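Local coordinates for putative iron binding protein (Bordetella pertussis Tohama I, PDB 1Y9U) that binds ferric iron through tyrosine side chains, probably as a periplasmic solute-binding protein of the ferric binding type, at residues Y100-R105 and T268-A273; Y275-P278 and K284-A287. One frame throughout, in Å; residues are numbered along the deposited sequence.

Contact 1 of 2, residues Y100-R105 and T268-A273; sequences YALSLR and TLYAQA
The hydroxyl of Ser103 is gripped by two groups, Ser240 OG and a carboxylate oxygen of Glu276, and lies beside the Tyr270 ring. Ser103 OG is 3.7 Å from Tyr270 CE2, near the ring plane. Ser103 CB is also at this edge, 3.7 Å from Tyr270 CE2. The serine meets the ring as a packing partner, and its polar bonds go to the other residues. Tyr270 OH also hydrogen-bonds to Ser240 OG. The Ser240 hydroxyl therefore links the two side chains, which do not bond to each other directly. The bond to Ser240 holds the hydroxyl end of this buried ring. Leu102 crosses the tyrosine at about a right angle. Its CB approaches the ring obliquely, 3.8 Å from Tyr270 CZ. Its CD1 branch reaches further out and lies 3.8 Å from Tyr270 OH. The tyrosine has CG anti to the backbone N (chi1 -174°), which carries the ring from the helix to the strand. Both Leu102 and Tyr270 also touch Met60 of strand 58-62. Leu102 O accepts a bond from Gln267 NE2 of helix 264-273, the helix that carries Tyr270. Leu102 and Ser103 form a classic beta bulge opposite Ser240, and both point their CB atoms toward the helix. The contact packs this helix on the paired strands 100-112 and 237-245, consistent with the crossing strands between the lobes of a periplasmic binding protein.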
# COMPACT_ATOMS: atom_id res chain seq x y z
N TYR A 100 5.10 -9.71 -7.58
CA TYR A 100 3.96 -10.22 -6.84
C TYR A 100 3.64 -9.34 -5.63
O TYR A 100 4.55 -9.01 -4.88
CB TYR A 100 4.29 -11.61 -6.31
CG TYR A 100 4.37 -12.67 -7.36
CD1 TYR A 100 5.58 -12.98 -7.97
CD2 TYR A 100 3.24 -13.40 -7.71
CE1 TYR A 100 5.63 -13.99 -8.94
CE2 TYR A 100 3.29 -14.39 -8.66
CZ TYR A 100 4.47 -14.68 -9.26
OH TYR A 100 4.48 -15.71 -10.17
N ALA A 101 2.37 -8.98 -5.44
CA ALA A 101 1.94 -8.33 -4.20
C ALA A 101 2.05 -9.29 -3.03
O ALA A 101 1.78 -10.48 -3.16
CB ALA A 101 0.51 -7.82 -4.31
N LEU A 102 2.44 -8.75 -1.89
CA LEU A 102 2.49 -9.45 -0.61
C LEU A 102 1.54 -8.90 0.44
O LEU A 102 1.14 -9.65 1.34
CB LEU A 102 3.92 -9.43 -0.05
CG LEU A 102 4.99 -10.11 -0.91
CD1 LEU A 102 6.35 -9.95 -0.24
CD2 LEU A 102 4.70 -11.59 -1.13
N SER A 103 1.14 -7.63 0.33
CA SER A 103 0.13 -7.08 1.21
C SER A 103 -0.53 -5.91 0.52
O SER A 103 0.00 -5.37 -0.45
CB SER A 103 0.74 -6.61 2.52
OG SER A 103 1.57 -5.49 2.31
N LEU A 104 -1.71 -5.54 1.01
CA LEU A 104 -2.54 -4.48 0.44
C LEU A 104 -2.58 -3.29 1.38
O LEU A 104 -2.74 -3.46 2.59
CB LEU A 104 -3.96 -4.95 0.16
CG LEU A 104 -4.08 -6.29 -0.56
CD1 LEU A 104 -5.55 -6.63 -0.77
CD2 LEU A 104 -3.32 -6.30 -1.87
N ARG A 105 -2.50 -2.10 0.80
CA ARG A 105 -2.50 -0.81 1.50
C ARG A 105 -3.64 0.02 0.94
O ARG A 105 -3.47 0.78 -0.00
CB ARG A 105 -1.15 -0.17 1.26
CG ARG A 105 -0.03 -0.94 1.96
CD ARG A 105 1.34 -0.66 1.43
NE ARG A 105 1.72 0.74 1.49
CZ ARG A 105 2.37 1.33 2.48
NH1 ARG A 105 2.75 0.68 3.57
NH2 ARG A 105 2.66 2.61 2.38
N THR A 268 0.15 -14.16 7.78
CA THR A 268 -0.45 -13.76 9.04
C THR A 268 0.47 -12.77 9.76
O THR A 268 0.03 -11.67 10.14
CB THR A 268 -0.75 -15.00 9.91
OG1 THR A 268 -1.57 -15.93 9.17
CG2 THR A 268 -1.55 -14.62 11.14
N LEU A 269 1.74 -13.14 9.88
CA LEU A 269 2.74 -12.29 10.55
C LEU A 269 3.07 -11.04 9.72
O LEU A 269 3.23 -9.95 10.27
CB LEU A 269 4.02 -13.08 10.83
CG LEU A 269 3.90 -14.28 11.77
CD1 LEU A 269 5.20 -15.10 11.77
CD2 LEU A 269 3.53 -13.82 13.17
N TYR A 270 3.19 -11.21 8.41
CA TYR A 270 3.62 -10.18 7.46
C TYR A 270 2.67 -8.99 7.50
O TYR A 270 3.10 -7.83 7.58
CB TYR A 270 3.73 -10.75 6.03
CG TYR A 270 4.31 -9.79 5.02
CD1 TYR A 270 5.65 -9.82 4.68
CD2 TYR A 270 3.50 -8.86 4.37
CE1 TYR A 270 6.19 -8.93 3.77
CE2 TYR A 270 4.03 -7.95 3.48
CZ TYR A 270 5.37 -7.99 3.18
OH TYR A 270 5.93 -7.11 2.27
N ALA A 271 1.38 -9.28 7.44
CA ALA A 271 0.37 -8.22 7.39
C ALA A 271 0.19 -7.61 8.75
O ALA A 271 0.10 -6.38 8.85
CB ALA A 271 -0.96 -8.76 6.87
N GLN A 272 0.19 -8.42 9.81
CA GLN A 272 0.04 -7.90 11.17
C GLN A 272 1.14 -6.89 11.50
O GLN A 272 0.87 -5.89 12.19
CB GLN A 272 0.01 -9.05 12.19
CG GLN A 272 -0.11 -8.65 13.70
CD GLN A 272 -1.56 -8.51 14.20
OE1 GLN A 272 -1.84 -7.70 15.11
NE2 GLN A 272 -2.47 -9.30 13.65
N ALA A 273 2.35 -7.08 10.97
CA ALA A 273 3.48 -6.26 11.37
C ALA A 273 3.26 -4.77 11.14
O ALA A 273 3.66 -3.99 11.99
CB ALA A 273 4.74 -6.70 10.67

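Contact 2 of 2, residues Y275-P278 and K284-A287; sequences YEYP and KLDA
Residues 275-278 and 284-287 run in opposite directions, with the CA atoms of Tyr275 and Asp286 6.8 Å apart. Water joins the two backbones. One molecule donates to Glu276 O at 3.2 Å and accepts from Asp286 N at 3.1 Å. Leu285 makes the apolar part of the contact. Its CD2 methyl sits over one face of the Tyr277 ring in a CH-pi contact, 4.0 Å from the ring centroid and 16° off the normal. The CD1 branch lies along the rim, near CE1 and the hydroxyl of the same tyrosine. CD2 also presses on the proline ring, and Leu285 CD2 to Pro278 CD is only 3.4 Å, tighter than usual for two carbons. At the other end Asp286 meets the edge of the Tyr275 ring. With CG anti to the backbone N (chi1 174°), its carboxylate reaches this edge. Tyr275 CE2 is 3.5 Å from Asp286 OD1, which lies in the ring plane, and the ring and carboxylate planes are 68° apart. A second water closes this end. It is 2.8 Å from Tyr275 OH and donates to Asp286 OD1 at 2.9 Å. Asp286 is the N-cap of helix 287-291, where OD2 makes weak bonds to the N atoms of Val288 and Val289. Its firmer partner is Asn206 ND2. Tyr275, with positive phi, is the C-prime residue of the Schellman motif that ends helix 264-273. Its ring meets His203 edge to face and packs on Tyr199 of helix 198-206, an iron-binding residue whose metal is absent from this chain. Pro278 rests on Gln267 and Ala271 of helix 264-273.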
# COMPACT_ATOMS: atom_id res chain seq x y z
N TYR A 275 0.04 -3.67 10.18
CA TYR A 275 -1.42 -3.61 10.18
C TYR A 275 -2.01 -3.47 8.78
O TYR A 275 -3.02 -2.83 8.59
CB TYR A 275 -1.92 -2.49 11.10
CG TYR A 275 -1.56 -2.74 12.53
CD1 TYR A 275 -0.64 -1.95 13.21
CD2 TYR A 275 -2.15 -3.78 13.23
CE1 TYR A 275 -0.32 -2.20 14.53
CE2 TYR A 275 -1.82 -4.04 14.53
CZ TYR A 275 -0.93 -3.25 15.18
OH TYR A 275 -0.64 -3.53 16.49
N GLU A 276 -1.34 -4.08 7.81
CA GLU A 276 -1.78 -4.11 6.44
C GLU A 276 -2.72 -5.31 6.24
O GLU A 276 -3.02 -6.06 7.18
CB GLU A 276 -0.57 -4.16 5.51
CG GLU A 276 0.20 -2.85 5.50
CD GLU A 276 1.54 -2.94 4.84
OE1 GLU A 276 2.02 -4.05 4.53
OE2 GLU A 276 2.18 -1.87 4.72
N TYR A 277 -3.25 -5.41 5.02
CA TYR A 277 -4.19 -6.48 4.70
C TYR A 277 -3.43 -7.54 3.91
O TYR A 277 -2.77 -7.22 2.94
CB TYR A 277 -5.37 -5.90 3.90
CG TYR A 277 -6.65 -6.73 3.99
CD1 TYR A 277 -7.67 -6.39 4.88
CD2 TYR A 277 -6.83 -7.85 3.19
CE1 TYR A 277 -8.83 -7.12 4.96
CE2 TYR A 277 -7.99 -8.61 3.29
CZ TYR A 277 -8.98 -8.23 4.17
OH TYR A 277 -10.14 -8.99 4.26
N PRO A 278 -3.53 -8.81 4.30
CA PRO A 278 -2.79 -9.85 3.58
C PRO A 278 -3.31 -10.05 2.17
O PRO A 278 -4.49 -9.89 1.92
CB PRO A 278 -3.01 -11.10 4.42
CG PRO A 278 -4.04 -10.78 5.41
CD PRO A 278 -4.33 -9.34 5.41
N LYS A 284 -5.96 -14.83 9.05
CA LYS A 284 -6.46 -14.15 10.24
C LYS A 284 -5.96 -12.71 10.25
O LYS A 284 -4.76 -12.46 10.13
CB LYS A 284 -6.01 -14.86 11.51
CG LYS A 284 -6.47 -14.19 12.81
CD LYS A 284 -7.90 -14.48 13.15
CE LYS A 284 -8.21 -14.09 14.61
NZ LYS A 284 -9.41 -14.79 15.17
N LEU A 285 -6.90 -11.79 10.40
CA LEU A 285 -6.59 -10.37 10.44
C LEU A 285 -6.40 -9.89 11.87
O LEU A 285 -7.00 -10.41 12.81
CB LEU A 285 -7.76 -9.57 9.85
CG LEU A 285 -8.20 -9.93 8.43
CD1 LEU A 285 -9.46 -9.16 8.05
CD2 LEU A 285 -7.12 -9.68 7.40
N ASP A 286 -5.58 -8.85 12.01
CA ASP A 286 -5.59 -8.07 13.26
C ASP A 286 -7.03 -7.67 13.59
O ASP A 286 -7.79 -7.30 12.70
CB ASP A 286 -4.74 -6.83 13.11
CG ASP A 286 -4.85 -5.95 14.30
OD1 ASP A 286 -4.29 -6.32 15.36
OD2 ASP A 286 -5.54 -4.91 14.28
N ALA A 287 -7.37 -7.66 14.87
CA ALA A 287 -8.74 -7.40 15.29
C ALA A 287 -9.26 -6.02 14.85
O ALA A 287 -10.40 -5.90 14.48
CB ALA A 287 -8.87 -7.55 16.80
O HOH W 1 -2.30 -5.63 17.41
O HOH W 2 -3.76 -7.89 9.65

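Strand 100-112 comes first in the chain. Contact 1 closes a long loop of 162 residues when helix 264-273 returns to this strand. Contact 2 follows in series, so the two neither nest nor cross. It closes a short loop of five residues between strand 277-278 and the start of helix 287-291. The turn after helix 264-273 joins the contacts along the chain. Strand 277-278 then pairs antiparallel with strand 100-112, and Leu104 N lies 2.8 Å from Tyr277 O. Glu276 adds salt bridges to Arg105 and Arg14. Contact 1 packs helix 264-273 on the sheet, and contact 2 holds the loop leading into helix 287-291 against the sheet's short strand 277-278, near the iron-binding tyrosines.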